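Local structure of 3,6-diketocamphane 1,6 monooxygenase (Pseudomonas putida, 4UWM) at residues A[12-17]-A[351-356]. The protein catalyses the FMNH2- and oxygen-dependent Baeyer-Villiger oxidation of a camphor-derived diketone to a lactone in the degradation of (-)-camphor. Residues are numbered along the deposited sequence; the frame is centred on the assembly and turned at random. Where two conformers were deposited one is given.
Sequences YMRPGR and YYDDPA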
loop_
_atom_site.group_PDB
_atom_site.type_symbol
_atom_site.label_atom_id
_atom_site.label_comp_id
_atom_site.label_asym_id
_atom_site.label_seq_id
_atom_site.Cartn_x
_atom_site.Cartn_y
_atom_site.Cartn_z
ATOM N N TYR A 12 -2.151 19.130 -0.023
ATOM C CA TYR A 12 -2.204 20.225 0.951
ATOM C C TYR A 12 -3.607 20.239 1.569
ATOM O O TYR A 12 -4.494 20.973 1.111
ATOM C CB TYR A 12 -1.889 21.586 0.298
ATOM C CG TYR A 12 -0.448 21.718 -0.170
ATOM C CD1 TYR A 12 0.595 21.784 0.757
ATOM C CD2 TYR A 12 -0.130 21.777 -1.527
ATOM C CE1 TYR A 12 1.917 21.890 0.344
ATOM C CE2 TYR A 12 1.200 21.886 -1.945
ATOM C CZ TYR A 12 2.208 21.949 -0.999
ATOM O OH TYR A 12 3.533 22.063 -1.364
ATOM N N MET A 13 -3.796 19.396 2.571
ATOM C CA MET A 13 -5.088 19.239 3.231
ATOM C C MET A 13 -5.116 20.153 4.441
ATOM O O MET A 13 -4.169 20.156 5.232
ATOM C CB MET A 13 -5.316 17.794 3.709
ATOM C CG MET A 13 -5.349 16.694 2.647
ATOM S SD MET A 13 -6.579 16.950 1.335
ATOM C CE MET A 13 -8.110 16.708 2.201
ATOM N N ARG A 14 -6.217 20.898 4.627
ATOM C CA ARG A 14 -6.367 21.763 5.812
ATOM C C ARG A 14 -6.140 20.989 7.098
ATOM O O ARG A 14 -6.669 19.882 7.264
ATOM C CB ARG A 14 -7.764 22.408 5.879
ATOM C CG ARG A 14 -8.054 23.457 4.829
ATOM C CD ARG A 14 -9.189 24.371 5.285
ATOM N NE ARG A 14 -10.413 23.637 5.606
ATOM C CZ ARG A 14 -11.319 23.247 4.710
ATOM N NH1 ARG A 14 -11.143 23.512 3.423
ATOM N NH2 ARG A 14 -12.403 22.575 5.100
ATOM N N PRO A 15 -5.361 21.555 8.040
ATOM C CA PRO A 15 -5.192 20.865 9.314
ATOM C C PRO A 15 -6.535 20.527 9.953
ATOM O O PRO A 15 -7.450 21.350 9.933
ATOM C CB PRO A 15 -4.412 21.885 10.157
ATOM C CG PRO A 15 -3.567 22.557 9.137
ATOM C CD PRO A 15 -4.484 22.735 7.955
ATOM N N GLY A 16 -6.662 19.303 10.458
ATOM C CA GLY A 16 -7.950 18.810 10.943
ATOM C C GLY A 16 -8.681 17.812 10.049
ATOM O O GLY A 16 -9.560 17.080 10.527
ATOM N N ARG A 17 -8.359 17.793 8.753
ATOM C CA ARG A 17 -8.899 16.773 7.858
ATOM C C ARG A 17 -8.523 15.374 8.372
ATOM O O ARG A 17 -7.403 15.156 8.840
ATOM C CB ARG A 17 -8.380 16.953 6.425
ATOM C CG ARG A 17 -8.852 18.199 5.700
ATOM C CD ARG A 17 -10.338 18.176 5.442
ATOM N NE ARG A 17 -10.671 18.982 4.285
ATOM C CZ ARG A 17 -11.902 19.357 3.975
ATOM N NH1 ARG A 17 -12.905 19.005 4.751
ATOM N NH2 ARG A 17 -12.125 20.062 2.886
ATOM N N TYR A 351 -10.021 21.275 -2.077
ATOM C CA TYR A 351 -11.354 21.603 -2.580
ATOM C C TYR A 351 -12.374 20.509 -2.302
ATOM O O TYR A 351 -13.449 20.445 -2.930
ATOM C CB TYR A 351 -11.283 21.837 -4.081
ATOM C CG TYR A 351 -10.992 23.260 -4.458
ATOM C CD1 TYR A 351 -12.023 24.210 -4.534
ATOM C CD2 TYR A 351 -9.697 23.664 -4.765
ATOM C CE1 TYR A 351 -11.757 25.526 -4.898
ATOM C CE2 TYR A 351 -9.423 24.973 -5.130
ATOM C CZ TYR A 351 -10.457 25.894 -5.203
ATOM O OH TYR A 351 -10.165 27.181 -5.559
ATOM N N TYR A 352 -12.045 19.657 -1.340
ATOM C CA TYR A 352 -12.867 18.507 -1.025
ATOM C C TYR A 352 -14.314 18.897 -0.661
ATOM O O TYR A 352 -15.240 18.181 -1.041
ATOM C CB TYR A 352 -12.260 17.749 0.142
ATOM C CG TYR A 352 -12.982 16.485 0.546
ATOM C CD1 TYR A 352 -13.274 15.481 -0.380
ATOM C CD2 TYR A 352 -13.343 16.278 1.872
ATOM C CE1 TYR A 352 -13.900 14.306 0.006
ATOM C CE2 TYR A 352 -13.977 15.112 2.261
ATOM C CZ TYR A 352 -14.232 14.124 1.332
ATOM O OH TYR A 352 -14.845 12.960 1.742
ATOM N N ASP A 353 -14.490 20.011 0.060
ATOM C CA ASP A 353 -15.862 20.462 0.469
ATOM C C ASP A 353 -16.738 20.944 -0.673
ATOM O O ASP A 353 -17.964 20.810 -0.615
ATOM C CB ASP A 353 -15.814 21.548 1.539
ATOM C CG ASP A 353 -15.362 21.029 2.885
ATOM O OD1 ASP A 353 -15.480 19.815 3.132
ATOM O OD2 ASP A 353 -14.910 21.842 3.717
ATOM N N ASP A 354 -16.126 21.506 -1.707
ATOM C CA ASP A 354 -16.861 22.160 -2.752
ATOM C C ASP A 354 -16.008 22.148 -4.016
ATOM O O ASP A 354 -15.401 23.152 -4.373
ATOM C CB ASP A 354 -17.211 23.583 -2.267
ATOM C CG ASP A 354 -18.053 24.371 -3.242
ATOM O OD1 ASP A 354 -18.671 23.793 -4.164
ATOM O OD2 ASP A 354 -18.084 25.607 -3.064
ATOM N N PRO A 355 -15.956 20.993 -4.698
ATOM C CA PRO A 355 -14.992 20.854 -5.799
ATOM C C PRO A 355 -15.386 21.404 -7.161
ATOM O O PRO A 355 -14.519 21.505 -8.029
ATOM C CB PRO A 355 -14.775 19.342 -5.893
ATOM C CG PRO A 355 -16.011 18.752 -5.322
ATOM C CD PRO A 355 -16.484 19.690 -4.253
ATOM N N ALA A 356 -16.655 21.783 -7.343
ATOM C CA ALA A 356 -17.134 22.269 -8.648
ATOM C C ALA A 356 -16.237 23.291 -9.388
ATOM O O ALA A 356 -15.900 23.065 -10.561
ATOM C CB ALA A 356 -18.583 22.755 -8.556
HETATM O O HOH W 1 -12.618 22.192 0.766
#
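The guanidinium of R17 lies between two side chains. CD2 of Y352 sits 3.9 Å above one face, towards the rim, and NH2 of R14, in one of its two conformers, meets the opposite face. The carboxylate of D353 is at the edge. R17 CZ in turn lies at the edge of the Y352 ring. R17 NH1 bonds to D353 OD1 at 3.1 Å (N-H...O 154°). At the edge of the R14 guanidinium, NH2 bonds to D353 OD2 at 3.0 Å. Both oxygens are approached from above the carboxylate plane, and the R17 plane is turned 78° from it. In this R14 conformer each arginine takes one oxygen of D353, in a salt-bridge network. A water accepts from the D353 backbone N at 3.0 Å and, weakly, from R14 NH1. A bend at chi2 (-66°) carries the R17 chain round to Y352 and D353. Its NH2 also forms a salt bridge with D350, so two acids share this charge. Were R17 an alanine, D353 OD1 and D350 would probably lose this cation, and the Y352 ring edge this neighbour. This surface contact joins two loops of the luciferase-like TIM barrel. One links strand 4-9 to helix 19-35, where D24 holds the Y352 hydroxyl; the other links the adjacent parallel strand 343-347 to helix 356-369.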